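Local coordinates for TATA-box-binding protein (Sulfolobus acidocaldarius, PDB 1MP9) that probably binds the TATA box of archaeal promoters, close to the transcription start, and so acts as a general factor in activating genes transcribed by RNA polymerase, at residues A[22-27]-A[94-99]; A[52-57]-A[85-90]; A[79-84]-A[102-107]. All coordinates share one frame; numbering follows the deposited sequence.

Interaction 1: A[22-27]-A[94-99]; sequences VTLDQT and YGMQLT
A Schellman motif closes helix 77-93, and the loop that leaves it comes to lie against the turn after strand 12-23. G95 is the C-prime residue of this motif: its phi is positive, M96 N bonds back to L91 O, and a CB there would collide with the carbonyl O of Y94. From there M96 heads for the turn. The backbones come nearest at L24 and L98, CA atoms 7.1 Å apart. M96 CG lies between the backbone N and the carbonyl carbon (chi1 77°), and a bend at chi3 delivers CE between L24 and Q26. The M96 and L24 side chains cross at about a right angle, with L24 CD1 only 3.3 Å from M96 CE, a tight contact for two methyls. M96 SD also lies 3.7 Å from L24 CD1.

Q26 CG is placed likewise (chi1 60°), the chain then runs out extended, and its NE2 serves two carbonyls. Q26 NE2 donates one N-H to L24 O at 3.2 Å, in the carbonyl plane and on a lone pair, with that oxygen close to the amide plane. The other N-H of Q26 NE2 reaches Q97 O at 2.9 Å, moderately bent (143°), the acceptor tilted from the amide plane. The two bonds fix the amide's rotation. M96 CE packs unusually close to Q26 NE2, at 2.9 Å. An alanine in place of Q26 would remove both amide bonds and would probably loosen the grip of the turn on the loop. L24 is also bonded through its backbone to G67. The contact joins the turn after strand 12-23 in the first repeat to the start of the segment linking the two repeats of the TBP fold.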
loop_
_atom_site.group_PDB
_atom_site.type_symbol
_atom_site.label_atom_id
_atom_site.label_comp_id
_atom_site.label_asym_id
_atom_site.label_seq_id
_atom_site.Cartn_x
_atom_site.Cartn_y
_atom_site.Cartn_z
ATOM N N VAL A 22 14.692 16.331 -12.494
ATOM C CA VAL A 22 15.394 17.551 -12.843
ATOM C C VAL A 22 15.335 17.637 -14.349
ATOM O O VAL A 22 15.872 16.770 -15.046
ATOM C CB VAL A 22 16.880 17.550 -12.408
ATOM C CG1 VAL A 22 17.553 18.865 -12.861
ATOM C CG2 VAL A 22 16.982 17.418 -10.924
ATOM N N THR A 23 14.669 18.669 -14.855
ATOM C CA THR A 23 14.541 18.817 -16.293
ATOM C C THR A 23 15.690 19.649 -16.824
ATOM O O THR A 23 15.906 20.777 -16.379
ATOM C CB THR A 23 13.199 19.456 -16.654
ATOM O OG1 THR A 23 12.142 18.692 -16.051
ATOM C CG2 THR A 23 12.998 19.450 -18.154
ATOM N N LEU A 24 16.451 19.082 -17.750
ATOM C CA LEU A 24 17.584 19.801 -18.318
ATOM C C LEU A 24 17.195 20.512 -19.610
ATOM O O LEU A 24 18.054 21.038 -20.326
ATOM C CB LEU A 24 18.762 18.854 -18.569
ATOM C CG LEU A 24 19.307 18.159 -17.329
ATOM C CD1 LEU A 24 20.610 17.461 -17.663
ATOM C CD2 LEU A 24 19.536 19.178 -16.226
ATOM N N ASP A 25 15.896 20.510 -19.898
ATOM C CA ASP A 25 15.320 21.168 -21.079
ATOM C C ASP A 25 16.239 21.151 -22.312
ATOM O O ASP A 25 16.750 22.193 -22.738
ATOM C CB ASP A 25 14.925 22.614 -20.705
ATOM C CG ASP A 25 14.083 23.305 -21.781
ATOM O OD1 ASP A 25 13.098 22.704 -22.274
ATOM O OD2 ASP A 25 14.405 24.464 -22.123
ATOM N N GLN A 26 16.433 19.950 -22.865
ATOM C CA GLN A 26 17.260 19.713 -24.055
ATOM C C GLN A 26 17.382 18.210 -24.301
ATOM O O GLN A 26 17.389 17.409 -23.359
ATOM C CB GLN A 26 18.661 20.263 -23.863
ATOM C CG GLN A 26 19.344 19.634 -22.697
ATOM C CD GLN A 26 20.760 20.077 -22.557
ATOM O OE1 GLN A 26 21.560 19.882 -23.459
ATOM N NE2 GLN A 26 21.090 20.684 -21.418
ATOM N N THR A 27 17.492 17.834 -25.566
ATOM C CA THR A 27 17.644 16.435 -25.934
ATOM C C THR A 27 19.110 16.078 -25.724
ATOM O O THR A 27 19.999 16.915 -25.917
ATOM C CB THR A 27 17.213 16.241 -27.373
ATOM O OG1 THR A 27 15.807 16.531 -27.458
ATOM C CG2 THR A 27 17.495 14.817 -27.850
ATOM N N TYR A 94 32.182 17.833 -18.359
ATOM C CA TYR A 94 32.451 16.975 -19.496
ATOM C C TYR A 94 31.653 17.253 -20.759
ATOM O O TYR A 94 31.476 16.363 -21.589
ATOM C CB TYR A 94 32.299 15.520 -19.088
ATOM C CG TYR A 94 33.362 15.066 -18.120
ATOM C CD1 TYR A 94 34.688 14.911 -18.533
ATOM C CD2 TYR A 94 33.046 14.770 -16.797
ATOM C CE1 TYR A 94 35.671 14.466 -17.650
ATOM C CE2 TYR A 94 34.020 14.324 -15.903
ATOM C CZ TYR A 94 35.327 14.171 -16.339
ATOM O OH TYR A 94 36.273 13.675 -15.473
ATOM N N GLY A 95 31.137 18.465 -20.915
ATOM C CA GLY A 95 30.459 18.732 -22.171
ATOM C C GLY A 95 29.072 19.299 -22.379
ATOM O O GLY A 95 28.848 19.951 -23.402
ATOM N N MET A 96 28.124 19.067 -21.476
ATOM C CA MET A 96 26.795 19.602 -21.746
ATOM C C MET A 96 26.654 21.036 -21.281
ATOM O O MET A 96 27.297 21.461 -20.326
ATOM C CB MET A 96 25.689 18.723 -21.127
ATOM C CG MET A 96 25.490 18.858 -19.639
ATOM S SD MET A 96 23.986 17.984 -19.122
ATOM C CE MET A 96 22.781 19.173 -19.534
ATOM N N GLN A 97 25.813 21.784 -21.984
ATOM C CA GLN A 97 25.586 23.179 -21.654
ATOM C C GLN A 97 24.164 23.338 -21.169
ATOM O O GLN A 97 23.283 22.572 -21.565
ATOM C CB GLN A 97 25.790 24.066 -22.886
ATOM C CG GLN A 97 27.110 23.862 -23.616
ATOM C CD GLN A 97 28.323 23.982 -22.706
ATOM O OE1 GLN A 97 28.431 23.183 -21.753
ATOM N NE2 GLN A 97 29.178 24.869 -22.943
ATOM N N LEU A 98 23.943 24.328 -20.306
ATOM C CA LEU A 98 22.613 24.602 -19.790
ATOM C C LEU A 98 22.205 26.024 -20.181
ATOM O O LEU A 98 22.965 26.981 -19.984
ATOM C CB LEU A 98 22.583 24.440 -18.269
ATOM C CG LEU A 98 22.408 23.003 -17.766
ATOM C CD1 LEU A 98 23.612 22.158 -18.170
ATOM C CD2 LEU A 98 22.246 23.007 -16.264
ATOM N N THR A 99 21.013 26.162 -20.749
ATOM C CA THR A 99 20.544 27.481 -21.155
ATOM C C THR A 99 20.049 28.241 -19.934
ATOM O O THR A 99 20.342 29.423 -19.761
ATOM C CB THR A 99 19.398 27.372 -22.187
ATOM O OG1 THR A 99 19.831 26.584 -23.304
ATOM C CG2 THR A 99 18.992 28.746 -22.681
#

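Interaction 2: A[52-57]-A[85-90]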
loop_
_atom_site.group_PDB
_atom_site.type_symbol
_atom_site.label_atom_id
_atom_site.label_comp_id
_atom_site.label_asym_id
_atom_site.label_seq_id
_atom_site.Cartn_x
_atom_site.Cartn_y
_atom_site.Cartn_z
ATOM N N PHE A 52 24.081 7.404 -13.681
ATOM C CA PHE A 52 25.162 8.193 -13.113
ATOM C C PHE A 52 25.112 7.975 -11.605
ATOM O O PHE A 52 24.150 8.338 -10.963
ATOM C CB PHE A 52 24.916 9.660 -13.460
ATOM C CG PHE A 52 25.987 10.598 -12.987
ATOM C CD1 PHE A 52 26.793 11.269 -13.902
ATOM C CD2 PHE A 52 26.195 10.815 -11.621
ATOM C CE1 PHE A 52 27.788 12.137 -13.468
ATOM C CE2 PHE A 52 27.194 11.687 -11.179
ATOM C CZ PHE A 52 27.987 12.344 -12.100
ATOM N N ARG A 53 26.145 7.368 -11.036
ATOM C CA ARG A 53 26.143 7.102 -9.601
ATOM C C ARG A 53 27.117 7.982 -8.857
ATOM O O ARG A 53 28.253 8.181 -9.292
ATOM C CB ARG A 53 26.491 5.632 -9.321
ATOM C CG ARG A 53 25.496 4.625 -9.869
ATOM C CD ARG A 53 25.947 3.189 -9.601
ATOM N NE ARG A 53 24.882 2.221 -9.859
ATOM C CZ ARG A 53 24.715 1.556 -11.001
ATOM N NH1 ARG A 53 25.548 1.741 -12.020
ATOM N NH2 ARG A 53 23.707 0.702 -11.122
ATOM N N LEU A 54 26.659 8.541 -7.743
ATOM C CA LEU A 54 27.519 9.365 -6.915
ATOM C C LEU A 54 27.749 8.566 -5.651
ATOM O O LEU A 54 26.890 7.787 -5.222
ATOM C CB LEU A 54 26.854 10.690 -6.580
ATOM C CG LEU A 54 27.011 11.734 -7.679
ATOM C CD1 LEU A 54 26.225 12.988 -7.352
ATOM C CD2 LEU A 54 28.482 12.050 -7.818
ATOM N N GLU A 55 28.918 8.738 -5.061
ATOM C CA GLU A 55 29.218 8.011 -3.848
ATOM C C GLU A 55 29.249 8.996 -2.701
ATOM O O GLU A 55 29.586 10.160 -2.890
ATOM C CB GLU A 55 30.561 7.306 -3.987
ATOM C CG GLU A 55 30.648 6.082 -3.129
ATOM C CD GLU A 55 29.404 5.232 -3.248
ATOM O OE1 GLU A 55 29.025 4.883 -4.388
ATOM O OE2 GLU A 55 28.802 4.914 -2.199
ATOM N N SER A 56 28.864 8.526 -1.523
ATOM C CA SER A 56 28.840 9.352 -0.313
ATOM C C SER A 56 28.561 10.839 -0.566
ATOM O O SER A 56 29.481 11.617 -0.834
ATOM C CB SER A 56 30.173 9.228 0.425
ATOM O OG SER A 56 31.202 9.865 -0.313
ATOM N N PRO A 57 27.287 11.249 -0.470
ATOM C CA PRO A 57 26.200 10.326 -0.143
ATOM C C PRO A 57 25.872 9.452 -1.356
ATOM O O PRO A 57 26.175 9.814 -2.495
ATOM C CB PRO A 57 25.063 11.262 0.259
ATOM C CG PRO A 57 25.296 12.464 -0.595
ATOM C CD PRO A 57 26.799 12.638 -0.571
ATOM N N LYS A 85 23.356 19.645 -7.800
ATOM C CA LYS A 85 24.426 20.574 -8.169
ATOM C C LYS A 85 25.684 19.783 -8.484
ATOM O O LYS A 85 26.397 20.065 -9.447
ATOM C CB LYS A 85 24.718 21.551 -7.029
ATOM C CG LYS A 85 23.623 22.564 -6.790
ATOM C CD LYS A 85 24.071 23.610 -5.757
ATOM C CE LYS A 85 22.962 24.650 -5.479
ATOM N NZ LYS A 85 23.398 25.783 -4.555
ATOM N N ARG A 86 25.957 18.775 -7.671
ATOM C CA ARG A 86 27.144 17.975 -7.904
ATOM C C ARG A 86 27.026 17.291 -9.262
ATOM O O ARG A 86 27.961 17.321 -10.066
ATOM C CB ARG A 86 27.311 16.941 -6.790
ATOM C CG ARG A 86 28.649 16.250 -6.823
ATOM C CD ARG A 86 28.818 15.209 -5.714
ATOM N NE ARG A 86 30.143 14.592 -5.826
ATOM C CZ ARG A 86 30.525 13.478 -5.208
ATOM N NH1 ARG A 86 29.688 12.820 -4.407
ATOM N NH2 ARG A 86 31.752 13.016 -5.415
ATOM N N ILE A 87 25.862 16.707 -9.544
ATOM C CA ILE A 87 25.680 16.020 -10.819
ATOM C C ILE A 87 25.838 16.980 -11.994
ATOM O O ILE A 87 26.586 16.710 -12.939
ATOM C CB ILE A 87 24.287 15.344 -10.907
ATOM C CG1 ILE A 87 24.193 14.217 -9.880
ATOM C CG2 ILE A 87 24.048 14.800 -12.311
ATOM C CD1 ILE A 87 22.762 13.742 -9.596
ATOM N N ILE A 88 25.135 18.104 -11.927
ATOM C CA ILE A 88 25.183 19.085 -12.999
ATOM C C ILE A 88 26.599 19.598 -13.231
ATOM O O ILE A 88 27.023 19.750 -14.372
ATOM C CB ILE A 88 24.220 20.265 -12.710
ATOM C CG1 ILE A 88 22.769 19.768 -12.791
ATOM C CG2 ILE A 88 24.428 21.382 -13.735
ATOM C CD1 ILE A 88 21.717 20.778 -12.338
ATOM N N LYS A 89 27.340 19.834 -12.152
ATOM C CA LYS A 89 28.713 20.322 -12.279
ATOM C C LYS A 89 29.509 19.353 -13.163
ATOM O O LYS A 89 30.179 19.764 -14.121
ATOM C CB LYS A 89 29.374 20.438 -10.900
ATOM C CG LYS A 89 30.677 21.249 -10.898
ATOM C CD LYS A 89 31.276 21.438 -9.492
ATOM C CE LYS A 89 32.471 22.409 -9.536
ATOM N NZ LYS A 89 33.118 22.733 -8.213
ATOM N N THR A 90 29.407 18.064 -12.856
ATOM C CA THR A 90 30.129 17.045 -13.630
ATOM C C THR A 90 29.697 16.986 -15.090
ATOM O O THR A 90 30.534 17.039 -15.999
ATOM C CB THR A 90 29.949 15.659 -13.023
ATOM O OG1 THR A 90 30.342 15.697 -11.656
ATOM C CG2 THR A 90 30.817 14.634 -13.747
HETATM O O HOH W 1 31.680 10.117 -5.936
#
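R86 reaches out first from helix 85-90, its CG anti to the backbone N and the chain fully extended from CG to NE. The guanidinium then lies with one face over L54 CD2, which is 3.6 Å from R86 CZ and offset toward the rim. R86 NH1 donates to E55 O at 3.1 Å, in the plane of both the carbonyl and the guanidinium and fairly straight (152°). A water accepts from E55 N and, weakly, from R86 NH2, so a second path joins the arginine to the same residue.

I87 comes next, its side chain touching S61, M69 and V71 of the neighbouring strands; its CG1 lies 3.5 Å from L54 CD1, tighter than usual. The same CG1 slides past F52 CE2 at 4.1 Å.

T90, one turn on from R86, turns CG2 to the edge of the F52 ring, 3.9 Å from F52 CE1. Its OG1 instead folds back on the helix and bonds R86 O from above the carbonyl plane, an oxygen that also accepts from T90 N. Helix 85-90 and strand 52-54 run at 126° to each other, the long helix of a TBP repeat lying across an outer strand of its antiparallel sheet.

Interaction 3: A[79-84]-A[102-107]; sequences ELIKAV and PKIQIQ
Helix 79-84 and strand 103-107 run at 137° to each other, their axes 10.8 Å apart at closest, and I81 and I104 are the facing pair with CA atoms 8.3 Å apart. I104 does most of the work. Its CG2 stands anti to the backbone N and its CG1 anti to the carbonyl carbon (chi1 -66°), so the two branches part and each finds its own residue on the helix. CG2 meets L80 tip to tip, 3.9 Å from L80 CD2. CD1, at the end of the longer branch, butts against the fork of V84: it is 3.7 Å from V84 CG2, and V84 CB and CG1 are only slightly farther off. Here helix 77-93 of the first TBP repeat packs on strand 103-114, which leads into the second. Within the sheet that strand lies antiparallel to strand 12-23, with Q105 and Q107 bonded through their backbones to T21 and V19. L80 and V84 therefore drop onto both central strands, L80 also touching A20 and V84 touching V22. On the exposed flank of the helix I81 adds a loose contact, its CG1 4.5 Å from I104 CD1. Two residues up the strand, the end of I106 swings back toward the helix and brings its CG1 to 4.4 Å from L80 CD2.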
loop_
_atom_site.group_PDB
_atom_site.type_symbol
_atom_site.label_atom_id
_atom_site.label_comp_id
_atom_site.label_asym_id
_atom_site.label_seq_id
_atom_site.Cartn_x
_atom_site.Cartn_y
_atom_site.Cartn_z
ATOM N N GLU A 79 20.150 17.700 0.967
ATOM C CA GLU A 79 20.939 16.634 0.380
ATOM C C GLU A 79 20.619 16.515 -1.115
ATOM O O GLU A 79 21.516 16.314 -1.946
ATOM C CB GLU A 79 20.637 15.308 1.077
ATOM C CG GLU A 79 21.863 14.396 1.221
ATOM C CD GLU A 79 21.500 12.911 1.304
ATOM O OE1 GLU A 79 20.727 12.515 2.217
ATOM O OE2 GLU A 79 21.996 12.144 0.442
ATOM N N LEU A 80 19.337 16.630 -1.445
ATOM C CA LEU A 80 18.899 16.543 -2.822
ATOM C C LEU A 80 19.543 17.646 -3.659
ATOM O O LEU A 80 20.084 17.383 -4.726
ATOM C CB LEU A 80 17.377 16.685 -2.900
ATOM C CG LEU A 80 16.765 16.750 -4.302
ATOM C CD1 LEU A 80 17.118 15.513 -5.073
ATOM C CD2 LEU A 80 15.246 16.885 -4.203
ATOM N N ILE A 81 19.452 18.884 -3.174
ATOM C CA ILE A 81 20.019 20.028 -3.881
ATOM C C ILE A 81 21.512 19.901 -4.077
ATOM O O ILE A 81 22.023 20.173 -5.165
ATOM C CB ILE A 81 19.672 21.355 -3.149
ATOM C CG1 ILE A 81 18.174 21.614 -3.292
ATOM C CG2 ILE A 81 20.473 22.536 -3.744
ATOM C CD1 ILE A 81 17.650 22.771 -2.521
ATOM N N LYS A 82 22.234 19.463 -3.052
ATOM C CA LYS A 82 23.679 19.336 -3.198
ATOM C C LYS A 82 24.006 18.279 -4.226
ATOM O O LYS A 82 24.931 18.430 -5.015
ATOM C CB LYS A 82 24.347 18.974 -1.873
ATOM C CG LYS A 82 24.225 20.047 -0.801
ATOM C CD LYS A 82 24.983 19.639 0.458
ATOM C CE LYS A 82 24.410 20.330 1.695
ATOM N NZ LYS A 82 25.368 20.246 2.840
ATOM N N ALA A 83 23.252 17.191 -4.208
ATOM C CA ALA A 83 23.477 16.122 -5.171
ATOM C C ALA A 83 23.228 16.601 -6.592
ATOM O O ALA A 83 24.013 16.336 -7.491
ATOM C CB ALA A 83 22.556 14.939 -4.851
ATOM N N VAL A 84 22.140 17.328 -6.798
ATOM C CA VAL A 84 21.821 17.802 -8.137
ATOM C C VAL A 84 22.929 18.721 -8.654
ATOM O O VAL A 84 23.376 18.594 -9.804
ATOM C CB VAL A 84 20.494 18.556 -8.148
ATOM C CG1 VAL A 84 20.320 19.283 -9.468
ATOM C CG2 VAL A 84 19.342 17.572 -7.970
ATOM N N PRO A 102 17.919 24.639 -14.137
ATOM C CA PRO A 102 17.042 23.468 -14.168
ATOM C C PRO A 102 16.151 23.465 -12.937
ATOM O O PRO A 102 16.585 23.819 -11.850
ATOM C CB PRO A 102 18.024 22.304 -14.167
ATOM C CG PRO A 102 19.198 22.857 -13.376
ATOM C CD PRO A 102 19.327 24.248 -13.954
ATOM N N LYS A 103 14.896 23.088 -13.102
ATOM C CA LYS A 103 14.007 23.048 -11.955
ATOM C C LYS A 103 14.004 21.631 -11.396
ATOM O O LYS A 103 14.153 20.663 -12.130
ATOM C CB LYS A 103 12.579 23.454 -12.341
ATOM C CG LYS A 103 12.414 24.923 -12.737
ATOM C CD LYS A 103 10.943 25.235 -12.995
ATOM C CE LYS A 103 10.717 26.699 -13.351
ATOM N NZ LYS A 103 9.271 26.990 -13.617
ATOM N N ILE A 104 13.805 21.532 -10.092
ATOM C CA ILE A 104 13.786 20.260 -9.402
ATOM C C ILE A 104 12.394 20.002 -8.865
ATOM O O ILE A 104 11.893 20.802 -8.090
ATOM C CB ILE A 104 14.744 20.295 -8.210
ATOM C CG1 ILE A 104 16.186 20.433 -8.692
ATOM C CG2 ILE A 104 14.570 19.057 -7.368
ATOM C CD1 ILE A 104 17.184 20.548 -7.536
ATOM N N GLN A 105 11.771 18.900 -9.259
ATOM C CA GLN A 105 10.448 18.585 -8.749
ATOM C C GLN A 105 10.441 17.261 -7.995
ATOM O O GLN A 105 10.878 16.223 -8.510
ATOM C CB GLN A 105 9.414 18.521 -9.885
ATOM C CG GLN A 105 9.347 19.801 -10.703
ATOM C CD GLN A 105 8.215 19.827 -11.726
ATOM O OE1 GLN A 105 7.035 19.814 -11.366
ATOM N NE2 GLN A 105 8.573 19.878 -13.010
ATOM N N ILE A 106 9.938 17.284 -6.774
ATOM C CA ILE A 106 9.859 16.048 -6.015
ATOM C C ILE A 106 8.724 15.191 -6.545
ATOM O O ILE A 106 7.576 15.646 -6.673
ATOM C CB ILE A 106 9.640 16.303 -4.507
ATOM C CG1 ILE A 106 10.882 16.977 -3.935
ATOM C CG2 ILE A 106 9.381 14.953 -3.770
ATOM C CD1 ILE A 106 10.830 17.260 -2.443
ATOM N N GLN A 107 9.059 13.949 -6.863
ATOM C CA GLN A 107 8.089 12.982 -7.361
ATOM C C GLN A 107 7.520 12.136 -6.236
ATOM O O GLN A 107 6.348 11.834 -6.246
ATOM C CB GLN A 107 8.719 12.053 -8.410
ATOM C CG GLN A 107 9.226 12.801 -9.628
ATOM C CD GLN A 107 8.146 13.686 -10.201
ATOM O OE1 GLN A 107 7.039 13.231 -10.433
ATOM N NE2 GLN A 107 8.453 14.962 -10.419
#

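From the N terminus, strand 12-23 runs into residues 22-27, which meet 94-99: interaction 1 closes the longest of the three loops, 66 residues between its segments. Interaction 2 falls wholly within that span, bringing 85-90 of the helix back onto 52-57. Interaction 3 begins at 79-84, inside both spans, and ends at 102-107, beyond both, so it crosses each of them. Helix 77-93 is thus tied to an outer strand by interaction 2 and to the central strand 103-114 by interaction 3, while interaction 1 joins the loop beyond its end to the turn after strand 12-23. P102 touches V22 and I88, and L98 touches I88, so the three contacts pack together on one sheet.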